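Local coordinates for leucyl aminopeptidase (Trypanosoma brucei brucei, PDB 5NTD), which probably removes amino-terminal residues, leucine among them, from peptides, as a two-manganese M17 aminopeptidase that binds the inhibitor bestatin, at residues T221-A229 / E265-L273; I376-N387 / F478-F487. All coordinates share one frame; numbering follows the deposited sequence.

Contact 1: T221-A229 / E265-L273; sequences TTATFTEIA and EAPRLVTLL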
ATOM      1  N   THR G 221      15.104  -7.645 -28.896  1.00 27.00           N
ATOM      2  CA  THR G 221      16.162  -7.306 -27.939  1.00 26.00           C
ATOM      3  C   THR G 221      16.988  -6.144 -28.457  1.00 26.16           C
ATOM      4  O   THR G 221      16.782  -5.673 -29.573  1.00 27.46           O
ATOM      5  CB  THR G 221      17.090  -8.490 -27.725  1.00 25.54           C
ATOM      6  OG1 THR G 221      17.886  -8.682 -28.894  1.00 25.59           O
ATOM      7  CG2 THR G 221      16.320  -9.743 -27.450  1.00 24.84           C
ATOM      8  N   THR G 222      17.920  -5.665 -27.648  1.00 25.89           N
ATOM      9  CA  THR G 222      18.795  -4.603 -28.096  1.00 26.52           C
ATOM     10  C   THR G 222      19.576  -5.067 -29.339  1.00 27.35           C
ATOM     11  O   THR G 222      19.778  -4.309 -30.277  1.00 27.79           O
ATOM     12  CB  THR G 222      19.817  -4.155 -27.052  1.00 27.70           C
ATOM     13  OG1 THR G 222      20.621  -5.260 -26.649  1.00 28.06           O
ATOM     14  CG2 THR G 222      19.127  -3.542 -25.837  1.00 28.61           C
ATOM     15  N   ALA G 223      19.929  -6.350 -29.364  1.00 28.07           N
ATOM     16  CA  ALA G 223      20.688  -6.948 -30.470  1.00 27.44           C
ATOM     17  C   ALA G 223      19.827  -7.154 -31.701  1.00 28.86           C
ATOM     18  O   ALA G 223      20.272  -6.817 -32.834  1.00 30.05           O
ATOM     19  CB  ALA G 223      21.320  -8.267 -30.076  1.00 27.75           C
ATOM     20  N   THR G 224      18.619  -7.698 -31.538  1.00 27.12           N
ATOM     21  CA  THR G 224      17.792  -7.940 -32.736  1.00 27.18           C
ATOM     22  C   THR G 224      17.291  -6.634 -33.365  1.00 27.19           C
ATOM     23  O   THR G 224      17.170  -6.525 -34.588  1.00 26.40           O
ATOM     24  CB  THR G 224      16.644  -8.905 -32.537  1.00 26.73           C
ATOM     25  OG1 THR G 224      15.763  -8.408 -31.539  1.00 26.75           O
ATOM     26  CG2 THR G 224      17.175 -10.245 -32.160  1.00 26.71           C
ATOM     27  N   PHE G 225      17.018  -5.641 -32.534  1.00 27.20           N
ATOM     28  CA  PHE G 225      16.592  -4.322 -33.048  1.00 27.02           C
ATOM     29  C   PHE G 225      17.752  -3.752 -33.897  1.00 28.88           C
ATOM     30  O   PHE G 225      17.557  -3.248 -34.997  1.00 27.79           O
ATOM     31  CB  PHE G 225      16.248  -3.381 -31.916  1.00 26.41           C
ATOM     32  CG  PHE G 225      15.324  -2.238 -32.288  1.00 26.17           C
ATOM     33  CD1 PHE G 225      15.199  -1.755 -33.575  1.00 25.69           C
ATOM     34  CD2 PHE G 225      14.605  -1.601 -31.273  1.00 26.72           C
ATOM     35  CE1 PHE G 225      14.362  -0.693 -33.857  1.00 26.33           C
ATOM     36  CE2 PHE G 225      13.753  -0.526 -31.553  1.00 26.92           C
ATOM     37  CZ  PHE G 225      13.645  -0.062 -32.844  1.00 26.57           C
ATOM     38  N   THR G 226      18.950  -3.874 -33.367  1.00 29.95           N
ATOM     39  CA  THR G 226      20.131  -3.408 -34.085  1.00 31.97           C
ATOM     40  C   THR G 226      20.290  -4.148 -35.436  1.00 32.98           C
ATOM     41  O   THR G 226      20.574  -3.528 -36.460  1.00 33.06           O
ATOM     42  CB  THR G 226      21.395  -3.586 -33.237  1.00 32.61           C
ATOM     43  OG1 THR G 226      21.265  -2.767 -32.068  1.00 32.30           O
ATOM     44  CG2 THR G 226      22.659  -3.150 -34.018  1.00 32.99           C
ATOM     45  N   GLU G 227      20.139  -5.453 -35.405  1.00 32.70           N
ATOM     46  CA  GLU G 227      20.274  -6.265 -36.630  1.00 34.86           C
ATOM     47  C   GLU G 227      19.232  -5.875 -37.653  1.00 33.97           C
ATOM     48  O   GLU G 227      19.495  -5.856 -38.855  1.00 33.76           O
ATOM     49  CB  GLU G 227      20.151  -7.755 -36.359  1.00 37.79           C
ATOM     50  CG  GLU G 227      21.388  -8.336 -35.710  1.00 43.20           C
ATOM     51  CD  GLU G 227      21.151  -9.777 -35.261  1.00 53.52           C
ATOM     52  OE1 GLU G 227      20.648 -10.571 -36.097  1.00 62.11           O
ATOM     53  OE2 GLU G 227      21.448 -10.119 -34.084  1.00 56.81           O
ATOM     54  N   ILE G 228      18.039  -5.586 -37.176  1.00 30.98           N
ATOM     55  CA  ILE G 228      16.954  -5.147 -38.068  1.00 29.58           C
ATOM     56  C   ILE G 228      17.327  -3.835 -38.757  1.00 29.65           C
ATOM     57  O   ILE G 228      17.145  -3.681 -39.963  1.00 28.34           O
ATOM     58  CB  ILE G 228      15.625  -5.015 -37.320  1.00 29.85           C
ATOM     59  CG1 ILE G 228      15.106  -6.419 -36.987  1.00 30.03           C
ATOM     60  CG2 ILE G 228      14.587  -4.254 -38.154  1.00 29.80           C
ATOM     61  CD1 ILE G 228      14.091  -6.443 -35.863  1.00 31.11           C
ATOM     62  N   ALA G 229      17.845  -2.899 -37.977  1.00 29.56           N
ATOM     63  CA  ALA G 229      18.305  -1.623 -38.523  1.00 30.40           C
ATOM     64  C   ALA G 229      19.422  -1.833 -39.574  1.00 31.15           C
ATOM     65  O   ALA G 229      19.411  -1.237 -40.646  1.00 33.87           O
ATOM     66  CB  ALA G 229      18.799  -0.713 -37.425  1.00 29.97           C
ATOM     67  N   GLU G 265      21.593  -8.713 -22.831  1.00 34.75           N
ATOM     68  CA  GLU G 265      22.048  -8.124 -24.125  1.00 32.22           C
ATOM     69  C   GLU G 265      22.550  -6.695 -23.900  1.00 31.20           C
ATOM     70  O   GLU G 265      21.944  -5.888 -23.165  1.00 30.81           O
ATOM     71  CB  GLU G 265      20.944  -8.124 -25.158  1.00 32.93           C
ATOM     72  CG  GLU G 265      20.341  -9.501 -25.436  1.00 33.52           C
ATOM     73  CD  GLU G 265      21.176 -10.336 -26.401  1.00 34.69           C
ATOM     74  OE1 GLU G 265      22.350  -9.988 -26.517  1.00 37.04           O
ATOM     75  OE2 GLU G 265      20.709 -11.320 -27.039  1.00 36.12           O
ATOM     76  N   ALA G 266      23.678  -6.387 -24.511  1.00 29.32           N
ATOM     77  CA  ALA G 266      24.349  -5.089 -24.271  1.00 28.32           C
ATOM     78  C   ALA G 266      23.564  -3.911 -24.840  1.00 27.41           C
ATOM     79  O   ALA G 266      22.846  -4.054 -25.823  1.00 25.10           O
ATOM     80  CB  ALA G 266      25.740  -5.115 -24.865  1.00 28.93           C
ATOM     81  N   PRO G 267      23.730  -2.727 -24.245  1.00 27.92           N
ATOM     82  CA  PRO G 267      23.079  -1.567 -24.811  1.00 29.16           C
ATOM     83  C   PRO G 267      23.802  -1.134 -26.065  1.00 32.08           C
ATOM     84  O   PRO G 267      24.987  -1.424 -26.225  1.00 32.50           O
ATOM     85  CB  PRO G 267      23.248  -0.504 -23.738  1.00 28.96           C
ATOM     86  CG  PRO G 267      24.469  -0.913 -23.011  1.00 28.76           C
ATOM     87  CD  PRO G 267      24.477  -2.400 -23.026  1.00 28.23           C
ATOM     88  N   ARG G 268      23.082  -0.431 -26.921  1.00 32.15           N
ATOM     89  CA  ARG G 268      23.639   0.111 -28.158  1.00 32.20           C
ATOM     90  C   ARG G 268      23.099   1.481 -28.432  1.00 29.57           C
ATOM     91  O   ARG G 268      21.911   1.714 -28.302  1.00 29.00           O
ATOM     92  CB  ARG G 268      23.310  -0.817 -29.343  1.00 33.28           C
ATOM     93  CG  ARG G 268      24.149  -2.088 -29.354  1.00 34.08           C
ATOM     94  CD  ARG G 268      23.289  -3.266 -29.706  1.00 33.13           C
ATOM     95  NE  ARG G 268      24.036  -4.465 -30.064  1.00 34.11           N
ATOM     96  CZ  ARG G 268      24.173  -5.543 -29.305  1.00 33.81           C
ATOM     97  NH1 ARG G 268      23.641  -5.624 -28.104  1.00 35.48           N
ATOM     98  NH2 ARG G 268      24.803  -6.591 -29.798  1.00 35.02           N
ATOM     99  N   LEU G 269      23.988   2.344 -28.865  1.00 28.26           N
ATOM    100  CA  LEU G 269      23.619   3.604 -29.491  1.00 27.96           C
ATOM    101  C   LEU G 269      23.783   3.420 -31.004  1.00 28.55           C
ATOM    102  O   LEU G 269      24.884   3.333 -31.531  1.00 28.95           O
ATOM    103  CB  LEU G 269      24.483   4.729 -28.992  1.00 27.70           C
ATOM    104  CG  LEU G 269      23.912   6.130 -29.146  1.00 28.74           C
ATOM    105  CD1 LEU G 269      22.678   6.362 -28.297  1.00 28.23           C
ATOM    106  CD2 LEU G 269      24.984   7.139 -28.775  1.00 28.74           C
ATOM    107  N   VAL G 270      22.654   3.370 -31.685  1.00 28.25           N
ATOM    108  CA  VAL G 270      22.595   3.097 -33.106  1.00 28.49           C
ATOM    109  C   VAL G 270      22.173   4.350 -33.878  1.00 30.33           C
ATOM    110  O   VAL G 270      21.055   4.834 -33.714  1.00 30.31           O
ATOM    111  CB  VAL G 270      21.623   1.981 -33.416  1.00 27.63           C
ATOM    112  CG1 VAL G 270      21.569   1.695 -34.906  1.00 27.93           C
ATOM    113  CG2 VAL G 270      22.007   0.722 -32.678  1.00 27.27           C
ATOM    114  N   THR G 271      23.058   4.853 -34.727  1.00 29.77           N
ATOM    115  CA  THR G 271      22.751   6.034 -35.509  1.00 30.97           C
ATOM    116  C   THR G 271      22.695   5.709 -36.997  1.00 32.68           C
ATOM    117  O   THR G 271      23.617   5.135 -37.566  1.00 33.53           O
ATOM    118  CB  THR G 271      23.734   7.185 -35.246  1.00 31.59           C
ATOM    119  OG1 THR G 271      23.674   7.577 -33.856  1.00 31.02           O
ATOM    120  CG2 THR G 271      23.387   8.398 -36.083  1.00 32.27           C
ATOM    121  N   LEU G 272      21.603   6.122 -37.610  1.00 32.20           N
ATOM    122  CA  LEU G 272      21.346   5.932 -39.028  1.00 32.03           C
ATOM    123  C   LEU G 272      21.385   7.294 -39.735  1.00 33.22           C
ATOM    124  O   LEU G 272      20.926   8.288 -39.172  1.00 32.17           O
ATOM    125  CB  LEU G 272      19.989   5.279 -39.281  1.00 31.66           C
ATOM    126  CG  LEU G 272      19.650   4.138 -38.330  1.00 31.50           C
ATOM    127  CD1 LEU G 272      18.256   3.609 -38.630  1.00 32.75           C
ATOM    128  CD2 LEU G 272      20.657   3.022 -38.455  1.00 30.85           C
ATOM    129  N   LEU G 273      21.952   7.318 -40.949  1.00 33.46           N
ATOM    130  CA  LEU G 273      22.072   8.568 -41.741  1.00 33.18           C
ATOM    131  C   LEU G 273      21.478   8.445 -43.095  1.00 31.68           C
ATOM    132  O   LEU G 273      21.725   7.511 -43.820  1.00 30.62           O
ATOM    133  CB  LEU G 273      23.505   8.993 -41.912  1.00 35.71           C
ATOM    134  CG  LEU G 273      24.228   9.398 -40.633  1.00 39.73           C
ATOM    135  CD1 LEU G 273      25.737   9.479 -40.900  1.00 39.47           C
ATOM    136  CD2 LEU G 273      23.701  10.746 -40.126  1.00 40.48           C
TER
HETATM  137  O   HOH W   1      18.978 -10.961 -28.948  1.00 36.54           O

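Contact 2: I376-N387 / F478-F487; sequences IVLGDGVFHATN and FITTHLSPKF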
ATOM      1  N   ILE G 376      17.582   9.624 -19.178  1.00 28.66           N
ATOM      2  CA  ILE G 376      19.059   9.468 -19.110  1.00 29.34           C
ATOM      3  C   ILE G 376      19.612   9.011 -20.462  1.00 28.82           C
ATOM      4  O   ILE G 376      20.556   9.532 -21.013  1.00 29.22           O
ATOM      5  CB  ILE G 376      19.456   8.462 -18.018  1.00 29.95           C
ATOM      6  CG1 ILE G 376      19.161   9.077 -16.634  1.00 30.11           C
ATOM      7  CG2 ILE G 376      20.916   8.085 -18.144  1.00 30.24           C
ATOM      8  CD1 ILE G 376      19.342   8.132 -15.482  1.00 30.56           C
ATOM      9  N   VAL G 377      18.988   8.001 -20.960  1.00 28.04           N
ATOM     10  CA  VAL G 377      19.346   7.386 -22.225  1.00 28.95           C
ATOM     11  C   VAL G 377      19.207   8.430 -23.373  1.00 29.97           C
ATOM     12  O   VAL G 377      20.058   8.596 -24.224  1.00 31.12           O
ATOM     13  CB  VAL G 377      18.452   6.127 -22.324  1.00 29.12           C
ATOM     14  CG1 VAL G 377      17.698   6.006 -23.594  1.00 29.45           C
ATOM     15  CG2 VAL G 377      19.244   4.897 -21.940  1.00 30.06           C
ATOM     16  N   LEU G 378      18.130   9.179 -23.322  1.00 30.50           N
ATOM     17  CA  LEU G 378      17.870  10.229 -24.291  1.00 29.17           C
ATOM     18  C   LEU G 378      18.850  11.375 -24.172  1.00 28.55           C
ATOM     19  O   LEU G 378      19.157  12.062 -25.149  1.00 27.27           O
ATOM     20  CB  LEU G 378      16.435  10.748 -24.151  1.00 29.50           C
ATOM     21  CG  LEU G 378      15.349   9.762 -24.572  1.00 29.70           C
ATOM     22  CD1 LEU G 378      13.995  10.218 -24.077  1.00 29.88           C
ATOM     23  CD2 LEU G 378      15.324   9.598 -26.087  1.00 30.33           C
ATOM     24  N   GLY G 379      19.297  11.626 -22.959  1.00 28.49           N
ATOM     25  CA  GLY G 379      20.308  12.690 -22.727  1.00 29.51           C
ATOM     26  C   GLY G 379      21.592  12.430 -23.519  1.00 29.34           C
ATOM     27  O   GLY G 379      22.157  13.314 -24.156  1.00 30.15           O
ATOM     28  N   ASP G 380      22.010  11.188 -23.501  1.00 29.69           N
ATOM     29  CA  ASP G 380      23.163  10.758 -24.302  1.00 30.02           C
ATOM     30  C   ASP G 380      22.839  10.804 -25.814  1.00 30.10           C
ATOM     31  O   ASP G 380      23.654  11.191 -26.617  1.00 31.19           O
ATOM     32  CB  ASP G 380      23.626   9.370 -23.886  1.00 29.16           C
ATOM     33  CG  ASP G 380      24.597   9.415 -22.711  1.00 28.97           C
ATOM     34  OD1 ASP G 380      25.041  10.523 -22.327  1.00 28.52           O
ATOM     35  OD2 ASP G 380      24.968   8.332 -22.205  1.00 28.24           O
ATOM     36  N   GLY G 381      21.630  10.394 -26.156  1.00 29.37           N
ATOM     37  CA  GLY G 381      21.131  10.412 -27.544  1.00 27.75           C
ATOM     38  C   GLY G 381      21.132  11.797 -28.172  1.00 27.71           C
ATOM     39  O   GLY G 381      21.664  11.987 -29.245  1.00 27.98           O
ATOM     40  N   VAL G 382      20.574  12.765 -27.481  1.00 27.26           N
ATOM     41  CA  VAL G 382      20.482  14.141 -28.027  1.00 27.38           C
ATOM     42  C   VAL G 382      21.830  14.844 -28.033  1.00 28.01           C
ATOM     43  O   VAL G 382      22.116  15.635 -28.923  1.00 28.86           O
ATOM     44  CB  VAL G 382      19.435  15.040 -27.338  1.00 26.87           C
ATOM     45  CG1 VAL G 382      18.060  14.415 -27.440  1.00 26.21           C
ATOM     46  CG2 VAL G 382      19.791  15.327 -25.889  1.00 28.43           C
ATOM     47  N   PHE G 383      22.676  14.535 -27.059  1.00 28.55           N
ATOM     48  CA  PHE G 383      24.053  15.082 -27.083  1.00 29.21           C
ATOM     49  C   PHE G 383      24.821  14.503 -28.279  1.00 29.84           C
ATOM     50  O   PHE G 383      25.480  15.236 -29.006  1.00 28.45           O
ATOM     51  CB  PHE G 383      24.867  14.828 -25.846  1.00 28.55           C
ATOM     52  CG  PHE G 383      26.167  15.586 -25.851  1.00 29.20           C
ATOM     53  CD1 PHE G 383      26.209  16.936 -25.479  1.00 30.44           C
ATOM     54  CD2 PHE G 383      27.345  14.984 -26.284  1.00 29.24           C
ATOM     55  CE1 PHE G 383      27.427  17.656 -25.490  1.00 30.31           C
ATOM     56  CE2 PHE G 383      28.543  15.693 -26.294  1.00 28.98           C
ATOM     57  CZ  PHE G 383      28.584  17.027 -25.908  1.00 28.97           C
ATOM     58  N   HIS G 384      24.681  13.213 -28.465  1.00 29.34           N
ATOM     59  CA  HIS G 384      25.293  12.570 -29.608  1.00 31.02           C
ATOM     60  C   HIS G 384      24.854  13.242 -30.938  1.00 31.19           C
ATOM     61  O   HIS G 384      25.671  13.576 -31.797  1.00 30.17           O
ATOM     62  CB  HIS G 384      24.903  11.107 -29.668  1.00 32.27           C
ATOM     63  CG  HIS G 384      25.544  10.370 -30.801  1.00 34.05           C
ATOM     64  ND1 HIS G 384      26.868   9.976 -30.775  1.00 34.91           N
ATOM     65  CD2 HIS G 384      25.045   9.954 -31.995  1.00 34.43           C
ATOM     66  CE1 HIS G 384      27.147   9.328 -31.896  1.00 35.25           C
ATOM     67  NE2 HIS G 384      26.061   9.307 -32.652  1.00 34.73           N
ATOM     68  N   ALA G 385      23.555  13.426 -31.081  1.00 29.98           N
ATOM     69  CA  ALA G 385      22.987  14.002 -32.312  1.00 30.15           C
ATOM     70  C   ALA G 385      23.456  15.433 -32.524  1.00 29.37           C
ATOM     71  O   ALA G 385      23.721  15.829 -33.654  1.00 31.37           O
ATOM     72  CB  ALA G 385      21.469  13.960 -32.306  1.00 29.19           C
ATOM     73  N   THR G 386      23.548  16.183 -31.457  1.00 27.87           N
ATOM     74  CA  THR G 386      23.835  17.622 -31.564  1.00 28.61           C
ATOM     75  C   THR G 386      25.330  17.959 -31.492  1.00 30.25           C
ATOM     76  O   THR G 386      25.716  19.101 -31.714  1.00 31.32           O
ATOM     77  CB  THR G 386      23.111  18.452 -30.487  1.00 27.72           C
ATOM     78  OG1 THR G 386      23.419  17.931 -29.193  1.00 26.35           O
ATOM     79  CG2 THR G 386      21.636  18.403 -30.731  1.00 27.50           C
ATOM     80  N   ASN G 387      26.145  16.978 -31.175  1.00 29.35           N
ATOM     81  CA  ASN G 387      27.579  17.211 -30.998  1.00 30.49           C
ATOM     82  C   ASN G 387      28.518  16.314 -31.784  1.00 32.01           C
ATOM     83  O   ASN G 387      29.615  16.730 -32.109  1.00 33.43           O
ATOM     84  CB  ASN G 387      27.979  17.072 -29.531  1.00 31.11           C
ATOM     85  CG  ASN G 387      29.247  17.863 -29.192  1.00 30.89           C
ATOM     86  OD1 ASN G 387      29.215  19.079 -29.091  1.00 28.52           O
ATOM     87  ND2 ASN G 387      30.352  17.161 -29.018  1.00 29.93           N
ATOM     88  N   PHE G 478      14.881  17.823 -18.537  1.00 27.04           N
ATOM     89  CA  PHE G 478      16.079  17.039 -18.218  1.00 26.93           C
ATOM     90  C   PHE G 478      16.882  16.771 -19.499  1.00 27.33           C
ATOM     91  O   PHE G 478      18.096  16.937 -19.559  1.00 26.92           O
ATOM     92  CB  PHE G 478      15.741  15.707 -17.548  1.00 26.96           C
ATOM     93  CG  PHE G 478      16.941  14.853 -17.288  1.00 27.25           C
ATOM     94  CD1 PHE G 478      17.475  14.055 -18.285  1.00 27.78           C
ATOM     95  CD2 PHE G 478      17.565  14.866 -16.046  1.00 27.93           C
ATOM     96  CE1 PHE G 478      18.601  13.278 -18.048  1.00 28.15           C
ATOM     97  CE2 PHE G 478      18.697  14.092 -15.803  1.00 27.12           C
ATOM     98  CZ  PHE G 478      19.212  13.296 -16.795  1.00 27.34           C
ATOM     99  N   ILE G 479      16.161  16.314 -20.492  1.00 28.40           N
ATOM    100  CA  ILE G 479      16.757  15.951 -21.794  1.00 28.97           C
ATOM    101  C   ILE G 479      17.471  17.173 -22.409  1.00 28.67           C
ATOM    102  O   ILE G 479      18.579  17.053 -22.883  1.00 29.22           O
ATOM    103  CB  ILE G 479      15.701  15.430 -22.767  1.00 28.76           C
ATOM    104  CG1 ILE G 479      15.103  14.130 -22.243  1.00 27.89           C
ATOM    105  CG2 ILE G 479      16.331  15.201 -24.131  1.00 30.13           C
ATOM    106  CD1 ILE G 479      13.791  13.748 -22.912  1.00 27.24           C
ATOM    107  N   THR G 480      16.849  18.344 -22.300  1.00 27.21           N
ATOM    108  CA  THR G 480      17.406  19.577 -22.884  1.00 27.53           C
ATOM    109  C   THR G 480      18.751  19.978 -22.271  1.00 28.40           C
ATOM    110  O   THR G 480      19.590  20.536 -22.957  1.00 28.52           O
ATOM    111  CB  THR G 480      16.462  20.793 -22.838  1.00 26.74           C
ATOM    112  OG1 THR G 480      16.237  21.210 -21.497  1.00 27.07           O
ATOM    113  CG2 THR G 480      15.154  20.443 -23.484  1.00 27.60           C
ATOM    114  N   THR G 481      18.959  19.650 -21.001  1.00 27.67           N
ATOM    115  CA  THR G 481      20.215  20.004 -20.324  1.00 27.32           C
ATOM    116  C   THR G 481      21.417  19.300 -20.965  1.00 28.06           C
ATOM    117  O   THR G 481      22.548  19.700 -20.741  1.00 27.80           O
ATOM    118  CB  THR G 481      20.226  19.681 -18.821  1.00 26.54           C
ATOM    119  OG1 THR G 481      20.229  18.256 -18.620  1.00 26.12           O
ATOM    120  CG2 THR G 481      19.036  20.332 -18.108  1.00 27.27           C
ATOM    121  N   HIS G 482      21.150  18.266 -21.739  1.00 27.90           N
ATOM    122  CA  HIS G 482      22.221  17.505 -22.419  1.00 29.38           C
ATOM    123  C   HIS G 482      22.371  17.786 -23.925  1.00 29.74           C
ATOM    124  O   HIS G 482      23.116  17.128 -24.628  1.00 29.60           O
ATOM    125  CB  HIS G 482      22.026  16.041 -22.153  1.00 29.77           C
ATOM    126  CG  HIS G 482      21.999  15.752 -20.699  1.00 31.88           C
ATOM    127  ND1 HIS G 482      23.120  15.873 -19.894  1.00 31.47           N
ATOM    128  CD2 HIS G 482      20.968  15.465 -19.874  1.00 33.37           C
ATOM    129  CE1 HIS G 482      22.785  15.619 -18.647  1.00 32.45           C
ATOM    130  NE2 HIS G 482      21.488  15.359 -18.606  1.00 33.30           N
ATOM    131  N   LEU G 483      21.657  18.792 -24.399  1.00 30.29           N
ATOM    132  CA  LEU G 483      21.852  19.303 -25.769  1.00 30.22           C
ATOM    133  C   LEU G 483      23.213  19.969 -25.830  1.00 31.66           C
ATOM    134  O   LEU G 483      23.631  20.632 -24.882  1.00 32.21           O
ATOM    135  CB  LEU G 483      20.785  20.327 -26.153  1.00 29.12           C
ATOM    136  CG  LEU G 483      19.378  19.736 -26.344  1.00 28.43           C
ATOM    137  CD1 LEU G 483      18.324  20.802 -26.343  1.00 26.84           C
ATOM    138  CD2 LEU G 483      19.321  18.911 -27.625  1.00 29.18           C
ATOM    139  N   SER G 484      23.919  19.751 -26.926  1.00 33.47           N
ATOM    140  CA  SER G 484      25.223  20.432 -27.134  1.00 35.44           C
ATOM    141  C   SER G 484      25.046  21.939 -27.202  1.00 35.27           C
ATOM    142  O   SER G 484      24.056  22.404 -27.744  1.00 36.69           O
ATOM    143  CB  SER G 484      25.874  19.966 -28.426  1.00 37.46           C
ATOM    144  OG  SER G 484      27.109  20.649 -28.653  1.00 35.77           O
ATOM    145  N   PRO G 485      25.997  22.707 -26.645  1.00 36.98           N
ATOM    146  CA  PRO G 485      26.023  24.159 -26.865  1.00 39.08           C
ATOM    147  C   PRO G 485      26.145  24.575 -28.351  1.00 41.35           C
ATOM    148  O   PRO G 485      25.699  25.639 -28.729  1.00 43.22           O
ATOM    149  CB  PRO G 485      27.273  24.600 -26.116  1.00 39.09           C
ATOM    150  CG  PRO G 485      27.550  23.527 -25.133  1.00 37.43           C
ATOM    151  CD  PRO G 485      27.075  22.264 -25.754  1.00 36.22           C
ATOM    152  N   LYS G 486      26.702  23.693 -29.171  1.00 41.61           N
ATOM    153  CA  LYS G 486      26.769  23.897 -30.641  1.00 41.60           C
ATOM    154  C   LYS G 486      25.388  23.980 -31.297  1.00 43.63           C
ATOM    155  O   LYS G 486      25.250  24.448 -32.424  1.00 42.25           O
ATOM    156  CB  LYS G 486      27.470  22.742 -31.337  1.00 42.45           C
ATOM    157  CG  LYS G 486      28.922  22.560 -31.000  1.00 44.64           C
ATOM    158  CD  LYS G 486      29.413  21.348 -31.798  1.00 46.52           C
ATOM    159  CE  LYS G 486      30.814  20.909 -31.411  1.00 50.75           C
ATOM    160  NZ  LYS G 486      31.143  19.610 -32.063  1.00 56.27           N
ATOM    161  N   PHE G 487      24.374  23.470 -30.607  1.00 41.16           N
ATOM    162  CA  PHE G 487      23.013  23.431 -31.153  1.00 38.48           C
ATOM    163  C   PHE G 487      22.247  24.652 -30.701  1.00 36.56           C
ATOM    164  O   PHE G 487      22.201  24.958 -29.525  1.00 36.98           O
ATOM    165  CB  PHE G 487      22.312  22.146 -30.752  1.00 38.82           C
ATOM    166  CG  PHE G 487      20.874  22.085 -31.155  1.00 37.14           C
ATOM    167  CD1 PHE G 487      20.527  21.787 -32.451  1.00 36.91           C
ATOM    168  CD2 PHE G 487      19.875  22.311 -30.232  1.00 36.19           C
ATOM    169  CE1 PHE G 487      19.197  21.715 -32.823  1.00 37.12           C
ATOM    170  CE2 PHE G 487      18.550  22.246 -30.586  1.00 36.03           C
ATOM    171  CZ  PHE G 487      18.204  21.949 -31.884  1.00 37.49           C
TER

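Contact 1: T221-A229 / E265-L273
A223 lies over one face of the R268 guanidinium, its CA 3.9 Å above the plane and over the centre, with CB at a similar distance from CZ. The hydroxyls of T222 and T226 approach the same group obliquely. R268 turns at chi2 (138°), which swings the guanidinium back over the first turn of the helix; on the way its CD passes 3.2 Å from T226 OG1, the arginine chain running roughly perpendicular to the threonine side chain.

A266 O receives two donors from opposite faces of its carbonyl plane: T222 OG1 at 2.7 Å, the hydrogen bond that joins the segments directly, and R268 NH1 at 2.9 Å on a bent path. T226 OG1 turns back to its own helix and donates to T222 O, which also accepts T226 N. At the helix start T221 and T224 exchange side-chain-to-backbone bonds as a capping box, and a water links T221 OG1 to E265 OE2, to which it donates. Further along, V270 CG2 lies 3.6 Å from T226 OG1, and beyond it the contact becomes apolar, A229 CB reaching L272 CD2 at 4.3 Å, with F320 of helix 314-328 touching both A229 and L272.

Helix and strand axes run 14° from parallel at 9.8 Å, so this is a helix laid along a strand of the mixed sheet, the alpha/beta layering of the M17 catalytic domain, with a capped helix start held to the loop entering the strand.

Contact 2: I376-N387 / F478-F487
F478 meets the first turn of helix 374-387, where its CZ touches I376 CG1 at 4.2 Å. I479 then spans two positions of that helix: CD1 packs on L378 CD1 at 3.7 Å, while CG2 sits against the methyls of V382. H482 brings its CB to G379 O and its ring obliquely to G379 CA, a close approach at a residue without a side chain; ND1 is hydrogen-bonded to S361 OG. The carbonyl oxygen of H482 lies in the plane of the F383 ring, at its edge, 3.2 Å from CD1.

L483 rests CD2 against both V382 CB and T386 CG2, each 3.9 Å away. At S484 the contact turns polar. Its backbone N donates to T386 OG1 (2.9 Å, nearly straight at 163°), a hydroxyl that itself donates to V382 O; T386 chi1 of 54° tucks OG1 in over the backbone, where it can serve both. The S484 hydroxyl donates to N387 OD1 at 2.7 Å and accepts K486 N, forming an ST turn. K486 runs extended across the N387 amide, and NZ makes a weak bond to N387 O at 3.3 Å. F487 closes the segment with CB and CG against T386 CG2.

V396 of strand 395-400 touches both T386 and F487. The arrangement is that of a sheet-covering helix in the M17 catalytic domain, flanked by the end of helix 471-480 and the turns that lead toward strand 490-495.

Contacts 1 and 2 follow one another along the catalytic domain, their centres 19 Å apart, and they pack together through H384 of 376-387: its NE2 lies against T271 OG1 at 3.2 Å and its CG against L269 CD2 at 3.9 Å, both packing contacts on strand 268-274. Helices 222-236 and 374-387 therefore lie on opposite faces of that strand. Contact 2 is nearer the active site, the L378 side chain being about 9 Å from a manganese ion and about 9 Å from bestatin, whereas the T222 side chain of contact 1 is about 13 Å from manganese. Helix 374-387 begins directly after the manganese ligand E373, and its first residues, G374 and R375, line the bicarbonate pocket.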